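Local coordinates for capsid protein (Penaeus vannamei nodavirus, PDB 5YKZ) that forms the shell of a shrimp nodavirus, its protruding domain pairing with a second copy to build the dimeric spikes on the particle surface, at residues B[61-70]-B[81-89]. Residues are numbered along the deposited sequence; the frame is centred on the assembly and turned at random.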
loop_
_atom_site.group_PDB
_atom_site.type_symbol
_atom_site.label_atom_id
_atom_site.label_comp_id
_atom_site.label_asym_id
_atom_site.label_seq_id
_atom_site.Cartn_x
_atom_site.Cartn_y
_atom_site.Cartn_z
ATOM N N ALA B 61 -11.633 -5.882 -0.988
ATOM C CA ALA B 61 -12.083 -5.760 0.410
ATOM C C ALA B 61 -12.757 -4.466 0.560
ATOM O O ALA B 61 -12.216 -3.393 0.224
ATOM C CB ALA B 61 -10.961 -5.917 1.331
ATOM N N THR B 62 -13.891 -4.472 1.283
ATOM C CA THR B 62 -14.600 -3.254 1.553
ATOM C C THR B 62 -15.098 -3.357 2.996
ATOM O O THR B 62 -15.634 -4.447 3.337
ATOM C CB THR B 62 -15.819 -3.091 0.651
ATOM O OG1 THR B 62 -16.747 -4.145 0.972
ATOM C CG2 THR B 62 -15.427 -2.933 -0.790
ATOM N N PRO B 63 -15.054 -2.307 3.806
ATOM C CA PRO B 63 -15.659 -2.416 5.115
ATOM C C PRO B 63 -17.156 -2.661 5.005
ATOM O O PRO B 63 -17.811 -2.101 4.143
ATOM C CB PRO B 63 -15.339 -1.064 5.722
ATOM C CG PRO B 63 -15.270 -0.119 4.567
ATOM C CD PRO B 63 -14.647 -0.928 3.456
ATOM N N VAL B 64 -17.741 -3.369 5.996
ATOM C CA VAL B 64 -19.184 -3.486 6.021
ATOM C C VAL B 64 -19.797 -2.154 6.284
ATOM O O VAL B 64 -20.922 -1.887 5.791
ATOM C CB VAL B 64 -19.652 -4.593 6.975
ATOM C CG1 VAL B 64 -19.091 -5.957 6.622
ATOM C CG2 VAL B 64 -19.490 -4.260 8.378
ATOM N N GLU B 65 -19.141 -1.290 7.048
ATOM C CA GLU B 65 -19.583 0.046 7.367
ATOM C C GLU B 65 -18.358 0.954 7.384
ATOM O O GLU B 65 -17.605 0.966 8.340
ATOM C CB GLU B 65 -20.278 0.053 8.731
ATOM C CG GLU B 65 -20.684 1.438 9.185
ATOM C CD GLU B 65 -21.621 2.061 8.324
ATOM O OE1 GLU B 65 -22.700 1.481 7.979
ATOM O OE2 GLU B 65 -21.392 3.239 7.928
ATOM N N GLY B 66 -18.123 1.661 6.325
ATOM C CA GLY B 66 -16.952 2.550 6.157
ATOM C C GLY B 66 -16.720 2.936 4.741
ATOM O O GLY B 66 -17.598 2.694 3.906
ATOM N N GLU B 67 -15.592 3.557 4.449
ATOM C CA GLU B 67 -15.348 4.127 3.157
ATOM C C GLU B 67 -14.180 3.442 2.472
ATOM O O GLU B 67 -13.224 2.947 3.144
ATOM C CB GLU B 67 -15.091 5.618 3.277
ATOM C CG GLU B 67 -16.303 6.348 3.860
ATOM C CD GLU B 67 -16.425 6.224 5.356
ATOM O OE1 GLU B 67 -17.482 5.949 5.869
ATOM O OE2 GLU B 67 -15.377 6.384 6.063
ATOM N N GLY B 68 -14.196 3.376 1.167
ATOM C CA GLY B 68 -13.177 2.866 0.372
ATOM C C GLY B 68 -13.222 1.372 0.111
ATOM O O GLY B 68 -14.023 0.655 0.707
ATOM N N THR B 69 -12.382 0.970 -0.806
ATOM C CA THR B 69 -12.216 -0.415 -1.231
ATOM C C THR B 69 -10.717 -0.666 -1.444
ATOM O O THR B 69 -10.079 0.141 -2.127
ATOM C CB THR B 69 -12.887 -0.714 -2.550
ATOM O OG1 THR B 69 -14.333 -0.461 -2.416
ATOM C CG2 THR B 69 -12.756 -2.163 -3.058
ATOM N N ILE B 70 -10.182 -1.762 -0.934
ATOM C CA ILE B 70 -8.820 -2.226 -1.314
ATOM C C ILE B 70 -8.941 -3.200 -2.440
ATOM O O ILE B 70 -9.751 -4.132 -2.381
ATOM C CB ILE B 70 -8.085 -2.808 -0.082
ATOM C CG1 ILE B 70 -7.654 -1.675 0.783
ATOM C CG2 ILE B 70 -6.926 -3.615 -0.542
ATOM C CD1 ILE B 70 -7.021 -2.116 2.119
ATOM N N VAL B 81 -2.570 -2.541 -7.035
ATOM C CA VAL B 81 -2.460 -2.688 -5.558
ATOM C C VAL B 81 -2.814 -1.322 -5.049
ATOM O O VAL B 81 -1.938 -0.430 -5.017
ATOM C CB VAL B 81 -1.103 -3.166 -5.150
ATOM C CG1 VAL B 81 -1.046 -3.323 -3.633
ATOM C CG2 VAL B 81 -0.739 -4.520 -5.783
ATOM N N SER B 82 -4.087 -1.079 -4.731
ATOM C CA SER B 82 -4.507 0.299 -4.529
ATOM C C SER B 82 -5.744 0.342 -3.636
ATOM O O SER B 82 -6.339 -0.712 -3.274
ATOM C CB SER B 82 -4.803 0.915 -5.869
ATOM O OG SER B 82 -4.787 2.347 -5.745
ATOM N N GLY B 83 -6.147 1.546 -3.325
ATOM C CA GLY B 83 -7.256 1.795 -2.427
ATOM C C GLY B 83 -6.875 1.880 -1.005
ATOM O O GLY B 83 -5.887 1.292 -0.591
ATOM N N PHE B 84 -7.691 2.606 -0.250
ATOM C CA PHE B 84 -7.489 2.715 1.163
ATOM C C PHE B 84 -8.837 2.807 1.819
ATOM O O PHE B 84 -9.796 3.440 1.271
ATOM C CB PHE B 84 -6.599 3.917 1.547
ATOM C CG PHE B 84 -6.912 5.225 0.850
ATOM C CD1 PHE B 84 -7.776 6.146 1.336
ATOM C CD2 PHE B 84 -6.245 5.564 -0.295
ATOM C CE1 PHE B 84 -8.028 7.322 0.707
ATOM C CE2 PHE B 84 -6.431 6.753 -0.885
ATOM C CZ PHE B 84 -7.328 7.600 -0.456
ATOM N N ILE B 85 -9.001 2.151 2.929
ATOM C CA ILE B 85 -10.262 2.036 3.675
ATOM C C ILE B 85 -10.202 2.877 4.912
ATOM O O ILE B 85 -9.212 2.852 5.664
ATOM C CB ILE B 85 -10.502 0.544 4.038
ATOM C CG1 ILE B 85 -10.885 -0.223 2.820
ATOM C CG2 ILE B 85 -11.578 0.447 5.128
ATOM C CD1 ILE B 85 -10.865 -1.741 2.983
ATOM N N LYS B 86 -11.244 3.621 5.192
ATOM C CA LYS B 86 -11.466 4.291 6.452
ATOM C C LYS B 86 -12.570 3.549 7.158
ATOM O O LYS B 86 -13.644 3.351 6.604
ATOM C CB LYS B 86 -11.852 5.747 6.242
ATOM C CG LYS B 86 -12.219 6.560 7.458
ATOM C CD LYS B 86 -11.269 6.531 8.630
ATOM C CE LYS B 86 -10.015 7.189 8.215
ATOM N NZ LYS B 86 -10.129 8.581 7.784
ATOM N N VAL B 87 -12.329 3.136 8.384
ATOM C CA VAL B 87 -13.275 2.333 9.129
ATOM C C VAL B 87 -13.163 2.647 10.589
ATOM O O VAL B 87 -12.039 2.883 11.141
ATOM C CB VAL B 87 -13.065 0.837 8.862
ATOM C CG1 VAL B 87 -11.637 0.385 9.269
ATOM C CG2 VAL B 87 -14.186 -0.016 9.466
ATOM N N LYS B 88 -14.299 2.697 11.256
ATOM C CA LYS B 88 -14.381 2.918 12.711
ATOM C C LYS B 88 -14.713 1.657 13.405
ATOM O O LYS B 88 -15.626 0.917 13.035
ATOM C CB LYS B 88 -15.411 3.968 12.994
ATOM C CG LYS B 88 -15.511 4.463 14.456
ATOM C CD LYS B 88 -16.583 5.542 14.638
ATOM C CE LYS B 88 -16.751 5.940 16.098
ATOM N NZ LYS B 88 -17.752 7.080 16.251
ATOM N N THR B 89 -13.994 1.426 14.477
ATOM C CA THR B 89 -14.299 0.288 15.320
ATOM C C THR B 89 -15.594 0.524 16.135
ATOM O O THR B 89 -16.067 1.638 16.327
ATOM C CB THR B 89 -13.228 -0.035 16.271
ATOM O OG1 THR B 89 -12.944 1.158 17.031
ATOM C CG2 THR B 89 -11.925 -0.436 15.517
HETATM O O HOH W 1 -16.690 3.199 9.705
HETATM O O HOH W 2 -17.352 0.022 11.049
#
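Glu67 and Lys86 face each other as an antiparallel hydrogen-bonded pair, and their two backbone bonds illustrate how a hairpin can be irregular and still keep its register. Glu67 N meets Lys86 O at 2.9 Å. The return bond, Lys86 N to Glu67 O, is also 2.9 Å, but the first is the straighter (166° against 150° at the hydrogen). Two residues further on, a water joins Glu65 O in the turn to Lys88 N, donating to the former and accepting from the latter. Toward the other end, CA-H...O contacts replace N-H bonds, with Gly68 CA 3.5 Å from Phe84 O and Gly83 CA 3.3 Å from Thr69 O. Both glycines have positive phi, and their CA atoms come close to the facing carbonyl oxygens. A backbone hydrogen bond links Ser82 with Ser71 beyond this stretch.

The strands 66-73 and 79-88 thus form a beta hairpin interrupted mid-way, set inside the antiparallel sheet of the protruding domain, with 58-63 beyond 66-73 and 38-48 beyond 79-88.

On the face bearing Glu67 and Lys86, the glutamate bends at chi2 (79°) to bring OE2 against the CB-CG start of the lysine, 3.5 Å from Lys86 CG, where the two side chains cross at a slant. The ammonium group turns instead to the second subunit, where NZ bonds to Val8 O and forms a salt bridge with Asp7.

On the buried side of the strands, both branches of Ile85 make contact. The methyl CG2, anti to the backbone N, rests against the CG-CD edge of the Pro63 ring, 3.8 Å from CD; CD1 lies 3.9 Å from Ile70 CG1, the two isoleucines crossing at about a right angle. Val87 CG2 continues this apolar layer against Pro63 CB, while Leu41 and Phe16 pack against Ile85 and Ile70 respectively.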